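Long-range contacts in lipoprotein (Clostridium difficile, PDB 4OTE), which probably serves as the membrane-tethered substrate-binding lipoprotein of a methionine uptake system, holding the amino acid, here as selenomethionine, between its two lobes: residues C85-Y90 with Y189-N194; G103-I108 with D165-F170. All coordinates share one frame; numbering follows the deposited sequence.

Contact 1: residues C85-Y90 with Y189-N194. With MSE (selenomethionine), chain C.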
loop_
_atom_site.group_PDB
_atom_site.type_symbol
_atom_site.label_atom_id
_atom_site.label_comp_id
_atom_site.label_asym_id
_atom_site.label_seq_id
_atom_site.Cartn_x
_atom_site.Cartn_y
_atom_site.Cartn_z
ATOM N N CYS A 85 3.638 -4.219 2.165
ATOM C CA CYS A 85 4.076 -3.767 0.860
ATOM C C CYS A 85 5.003 -2.577 1.090
ATOM O O CYS A 85 4.582 -1.427 0.948
ATOM C CB CYS A 85 2.871 -3.346 0.008
ATOM S SG CYS A 85 1.643 -4.647 -0.292
ATOM N N PRO A 86 6.266 -2.847 1.472
ATOM C CA PRO A 86 7.181 -1.758 1.794
ATOM C C PRO A 86 7.285 -0.760 0.651
ATOM O O PRO A 86 7.347 -1.162 -0.512
ATOM C CB PRO A 86 8.526 -2.465 1.995
ATOM C CG PRO A 86 8.192 -3.877 2.300
ATOM C CD PRO A 86 6.915 -4.167 1.576
ATOM N N ALA A 87 7.281 0.528 0.984
ATOM C CA ALA A 87 7.497 1.577 -0.003
ATOM C C ALA A 87 8.853 1.375 -0.659
ATOM O O ALA A 87 9.829 1.057 0.013
ATOM C CB ALA A 87 7.428 2.950 0.650
ATOM N N ILE A 88 8.900 1.538 -1.972
ATOM C CA ILE A 88 10.134 1.389 -2.724
ATOM C C ILE A 88 10.445 2.700 -3.430
ATOM O O ILE A 88 9.558 3.324 -4.017
ATOM C CB ILE A 88 10.045 0.226 -3.737
ATOM C CG1 ILE A 88 9.985 -1.107 -2.981
ATOM C CG2 ILE A 88 11.247 0.237 -4.682
ATOM C CD1 ILE A 88 9.626 -2.294 -3.845
ATOM N N LEU A 89 11.704 3.119 -3.341
ATOM C CA LEU A 89 12.181 4.310 -4.024
ATOM C C LEU A 89 12.706 3.879 -5.391
ATOM O O LEU A 89 13.642 3.081 -5.473
ATOM C CB LEU A 89 13.281 4.990 -3.201
ATOM C CG LEU A 89 13.828 6.341 -3.687
ATOM C CD1 LEU A 89 12.738 7.396 -3.740
ATOM C CD2 LEU A 89 14.972 6.807 -2.796
ATOM N N TYR A 90 12.075 4.386 -6.450
ATOM C CA TYR A 90 12.425 4.038 -7.826
ATOM C C TYR A 90 13.195 5.176 -8.481
ATOM O O TYR A 90 13.065 6.331 -8.082
ATOM C CB TYR A 90 11.166 3.757 -8.650
ATOM C CG TYR A 90 10.394 2.533 -8.221
ATOM C CD1 TYR A 90 9.432 2.614 -7.223
ATOM C CD2 TYR A 90 10.611 1.298 -8.824
ATOM C CE1 TYR A 90 8.713 1.501 -6.829
ATOM C CE2 TYR A 90 9.897 0.177 -8.436
ATOM C CZ TYR A 90 8.946 0.283 -7.437
ATOM O OH TYR A 90 8.228 -0.819 -7.037
ATOM N N TYR A 189 15.945 1.649 -3.034
ATOM C CA TYR A 189 15.746 1.561 -1.596
ATOM C C TYR A 189 14.375 0.969 -1.326
ATOM O O TYR A 189 13.390 1.356 -1.958
ATOM C CB TYR A 189 15.860 2.943 -0.940
ATOM C CG TYR A 189 15.359 2.989 0.486
ATOM C CD1 TYR A 189 16.161 2.563 1.542
ATOM C CD2 TYR A 189 14.078 3.446 0.778
ATOM C CE1 TYR A 189 15.705 2.600 2.848
ATOM C CE2 TYR A 189 13.611 3.480 2.081
ATOM C CZ TYR A 189 14.428 3.061 3.113
ATOM O OH TYR A 189 13.958 3.097 4.406
ATOM N N THR A 190 14.330 0.017 -0.400
ATOM C CA THR A 190 13.083 -0.562 0.070
ATOM C C THR A 190 12.955 -0.254 1.554
ATOM O O THR A 190 13.931 -0.368 2.299
ATOM C CB THR A 190 13.063 -2.085 -0.145
ATOM O OG1 THR A 190 13.402 -2.377 -1.504
ATOM C CG2 THR A 190 11.686 -2.664 0.165
ATOM N N ALA A 191 11.758 0.140 1.977
ATOM C CA ALA A 191 11.520 0.517 3.371
ATOM C C ALA A 191 11.551 -0.708 4.281
ATOM O O ALA A 191 11.314 -1.827 3.824
ATOM C CB ALA A 191 10.190 1.244 3.506
ATOM N N PRO A 192 11.847 -0.506 5.576
ATOM C CA PRO A 192 11.908 -1.661 6.471
ATOM C C PRO A 192 10.554 -2.343 6.611
ATOM O O PRO A 192 9.519 -1.703 6.421
ATOM C CB PRO A 192 12.339 -1.058 7.818
ATOM C CG PRO A 192 12.764 0.342 7.535
ATOM C CD PRO A 192 12.038 0.764 6.299
ATOM N N ILE A 193 10.565 -3.631 6.939
ATOM C CA ILE A 193 9.330 -4.351 7.215
ATOM C C ILE A 193 8.737 -3.834 8.520
ATOM O O ILE A 193 9.415 -3.793 9.543
ATOM C CB ILE A 193 9.541 -5.877 7.348
ATOM C CG1 ILE A 193 10.256 -6.455 6.118
ATOM C CG2 ILE A 193 8.206 -6.574 7.590
ATOM C CD1 ILE A 193 9.670 -6.029 4.791
ATOM N N ASN A 194 7.471 -3.437 8.470
ATOM C CA ASN A 194 6.758 -2.946 9.639
ATOM C C ASN A 194 5.308 -3.409 9.541
ATOM O O ASN A 194 4.558 -2.890 8.723
ATOM C CB ASN A 194 6.846 -1.417 9.691
ATOM C CG ASN A 194 6.274 -0.830 10.972
ATOM O OD1 ASN A 194 5.576 -1.503 11.731
ATOM N ND2 ASN A 194 6.568 0.440 11.215
HETATM N N MSE C 301 -0.353 -1.179 -0.731
HETATM C CA MSE C 301 -0.266 0.165 -0.066
HETATM C C MSE C 301 0.882 0.153 0.883
HETATM O O MSE C 301 0.951 -0.698 1.775
HETATM O OXT MSE C 301 1.763 1.009 0.772
HETATM C CB MSE C 301 -1.533 0.539 0.701
HETATM C CG MSE C 301 -1.475 1.975 1.229
HETATM SE SE MSE C 301 -3.033 2.366 2.373
HETATM C CE MSE C 301 -4.371 2.445 0.945
#
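Two antiparallel segments of a periplasmic-binding-protein fold pair where the chain enters the second lobe: residues 85-87, probably part of the link between the lobes, and strand 88-90 lie against the end of edge strand 187-190 and the loop that follows it. The start of the first segment belongs to the ligand pocket, for Cys85 faces away from 189-194 and its CB approaches the carboxylate of selenomethionine. At Tyr189 the carbonyl does the work. Leu89 N gives it a nearly straight hydrogen bond, 2.8 Å to Tyr189 O with 168° at the hydrogen, and the same oxygen receives a CA-H...O contact from Ile88 CA. The tyrosine side chain leaves with CG anti to its backbone N (chi1 167°), which carries the ring off toward helix 112-124, while Tyr189 CB rests 4.0 Å from Leu89 CB. Thr190 is paired with Ile88 in the non-hydrogen-bonded manner. Their side chains lie alongside each other on one face of the sheet, and the threonine methyl CG2, anti to the backbone N, reaches both Ile88 CG1 and Pro86 CB. Past the strand, Ala191 N continues the pairing with a bond of 2.9 Å to Ala87 O, directed almost along the carbonyl axis. Ala191 CB lies 3.5 Å from the same Ala87 O, with the CB atoms of the two alanines 4.3 Å apart. Ala191 O lies 3.4 Å from Pro86 CB. Ile193 keeps CG1 beside its backbone N (chi1 -54°); both it and Pro86 pack on Ile238 of strand 238-239, and Ile193 CD1 lies alongside the proline ring, 3.6 Å from Pro86 CG.

Contact 2: residues G103-I108 with D165-F170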
loop_
_atom_site.group_PDB
_atom_site.type_symbol
_atom_site.label_atom_id
_atom_site.label_comp_id
_atom_site.label_asym_id
_atom_site.label_seq_id
_atom_site.Cartn_x
_atom_site.Cartn_y
_atom_site.Cartn_z
ATOM N N GLY A 103 20.457 19.675 -6.156
ATOM C CA GLY A 103 19.486 19.920 -7.216
ATOM C C GLY A 103 18.550 18.759 -7.503
ATOM O O GLY A 103 17.491 18.954 -8.102
ATOM N N ASP A 104 18.927 17.553 -7.080
ATOM C CA ASP A 104 18.127 16.360 -7.359
ATOM C C ASP A 104 16.728 16.471 -6.753
ATOM O O ASP A 104 16.542 17.061 -5.687
ATOM C CB ASP A 104 18.820 15.094 -6.835
ATOM C CG ASP A 104 20.013 14.671 -7.687
ATOM O OD1 ASP A 104 20.329 15.350 -8.688
ATOM O OD2 ASP A 104 20.643 13.646 -7.352
ATOM N N THR A 105 15.752 15.892 -7.448
ATOM C CA THR A 105 14.355 15.977 -7.049
ATOM C C THR A 105 13.791 14.598 -6.711
ATOM O O THR A 105 14.019 13.631 -7.444
ATOM C CB THR A 105 13.507 16.602 -8.173
ATOM O OG1 THR A 105 13.616 15.801 -9.356
ATOM C CG2 THR A 105 13.980 18.016 -8.485
ATOM N N ILE A 106 13.060 14.513 -5.601
ATOM C CA ILE A 106 12.332 13.299 -5.238
ATOM C C ILE A 106 10.827 13.571 -5.293
ATOM O O ILE A 106 10.335 14.498 -4.646
ATOM C CB ILE A 106 12.731 12.781 -3.836
ATOM C CG1 ILE A 106 14.215 12.389 -3.823
ATOM C CG2 ILE A 106 11.876 11.578 -3.438
ATOM C CD1 ILE A 106 14.724 11.906 -2.481
ATOM N N ALA A 107 10.108 12.769 -6.076
ATOM C CA ALA A 107 8.647 12.842 -6.131
ATOM C C ALA A 107 8.044 12.070 -4.961
ATOM O O ALA A 107 8.442 10.937 -4.688
ATOM C CB ALA A 107 8.127 12.292 -7.449
ATOM N N ILE A 108 7.087 12.700 -4.280
ATOM C CA ILE A 108 6.428 12.127 -3.104
ATOM C C ILE A 108 4.918 12.386 -3.171
ATOM O O ILE A 108 4.479 13.375 -3.762
ATOM C CB ILE A 108 7.007 12.737 -1.804
ATOM C CG1 ILE A 108 8.502 12.433 -1.690
ATOM C CG2 ILE A 108 6.303 12.203 -0.567
ATOM C CD1 ILE A 108 9.043 12.587 -0.284
ATOM N N ASP A 165 11.173 12.687 -15.317
ATOM C CA ASP A 165 11.378 14.115 -15.059
ATOM C C ASP A 165 11.940 14.418 -13.665
ATOM O O ASP A 165 12.188 15.580 -13.343
ATOM C CB ASP A 165 10.054 14.863 -15.245
ATOM C CG ASP A 165 9.357 14.503 -16.548
ATOM O OD1 ASP A 165 10.044 14.387 -17.584
ATOM O OD2 ASP A 165 8.120 14.331 -16.532
ATOM N N VAL A 166 12.127 13.386 -12.844
ATOM C CA VAL A 166 12.695 13.545 -11.497
ATOM C C VAL A 166 13.853 12.572 -11.292
ATOM O O VAL A 166 14.065 11.682 -12.110
ATOM C CB VAL A 166 11.635 13.329 -10.387
ATOM C CG1 VAL A 166 10.473 14.297 -10.563
ATOM C CG2 VAL A 166 11.138 11.886 -10.363
ATOM N N THR A 167 14.603 12.747 -10.207
ATOM C CA THR A 167 15.749 11.881 -9.921
ATOM C C THR A 167 15.290 10.528 -9.396
ATOM O O THR A 167 15.771 9.495 -9.848
ATOM C CB THR A 167 16.714 12.502 -8.891
ATOM O OG1 THR A 167 17.066 13.829 -9.296
ATOM C CG2 THR A 167 17.985 11.658 -8.766
ATOM N N ALA A 168 14.371 10.550 -8.432
ATOM C CA ALA A 168 13.800 9.335 -7.853
ATOM C C ALA A 168 12.372 9.587 -7.367
ATOM O O ALA A 168 11.954 10.737 -7.250
ATOM C CB ALA A 168 14.664 8.847 -6.704
ATOM N N ALA A 169 11.633 8.513 -7.083
ATOM C CA ALA A 169 10.252 8.634 -6.606
ATOM C C ALA A 169 9.826 7.457 -5.724
ATOM O O ALA A 169 10.139 6.303 -6.028
ATOM C CB ALA A 169 9.305 8.767 -7.788
ATOM N N PHE A 170 9.126 7.764 -4.632
ATOM C CA PHE A 170 8.498 6.746 -3.783
ATOM C C PHE A 170 7.155 6.343 -4.394
ATOM O O PHE A 170 6.283 7.196 -4.584
ATOM C CB PHE A 170 8.256 7.278 -2.362
ATOM C CG PHE A 170 9.447 7.159 -1.444
ATOM C CD1 PHE A 170 9.867 5.919 -0.986
ATOM C CD2 PHE A 170 10.122 8.292 -1.007
ATOM C CE1 PHE A 170 10.951 5.807 -0.130
ATOM C CE2 PHE A 170 11.209 8.184 -0.154
ATOM C CZ PHE A 170 11.620 6.941 0.289
#
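Strands 105-108 and 168-170 run parallel with a 21° angle between their directions and axes 4.6 Å apart at the closest, bridged at Ile106-Ala168 and Ala107-Ala169. They are neighbours in the mixed five-stranded sheet of one lobe of the binding-protein fold. The hydrogen bonds pass back and forth: Ala168 N gives to Thr105 O, Ala107 N to Ala168 O, and Phe170 N to Ala107 O. Just before the second strand Thr167 departs from this pattern. Thr167 N also gives to Thr105 O, 3.0 Å away, so two consecutive N-H groups grip one carbonyl. Thr167 answers with its side chain: OG1, beside its own backbone N (chi1 -52°), accepts from Thr105 N at 3.1 Å, so a side-chain oxygen serves as acceptor where the regular pairing begins. The Thr167 and Asp104 side chains cross at about a right angle, with Thr167 OG1 3.3 Å from Asp104 CB and the methyl CG2 near the carboxylate, whose OD1 forms a salt bridge with Lys101. Thr105 holds OG1 in the crowded position between N and the carbonyl carbon (chi1 59°), which brings Thr105 OG1 to 3.2 Å from Val166 CA and lets it accept a weak hydrogen bond from Thr167 N. Further along, the CA atoms of Ala107 and Ala169 are 4.5 Å apart, a closeness consistent with two small side chains. These meet methyl to methyl, 3.7 Å between Ala107 CB and Ala169 CB, with Val166 CG2 beside Ala107 CB. The other face carries Ile106 with Ala168, and helix 112-124 covers it through Leu122. There Ile106 CG2 reaches the Phe170 ring obliquely, 4.4 Å from Phe170 CD2.

From the N terminus, the chain first builds much of one lobe, then passes Cys85 of the ligand pocket and enters the second lobe through strand 88-90. It goes on to strand 105-109, beside which 168-171 later lies parallel; contact 2 thus closes the shorter loop, with helix 112-124 and strand 150-154 inside it. Further along the chain, 187-190 takes the sheet's edge and closes the longer loop of contact 1, within which contact 2 is nested. The two share one sheet, since strand 88-90 lies antiparallel between 168-171 and 187-190: Tyr90 N probably forms a hydrogen bond with Ala169 O, 2.8 Å away, and Leu89 packs against the same neighbouring strand.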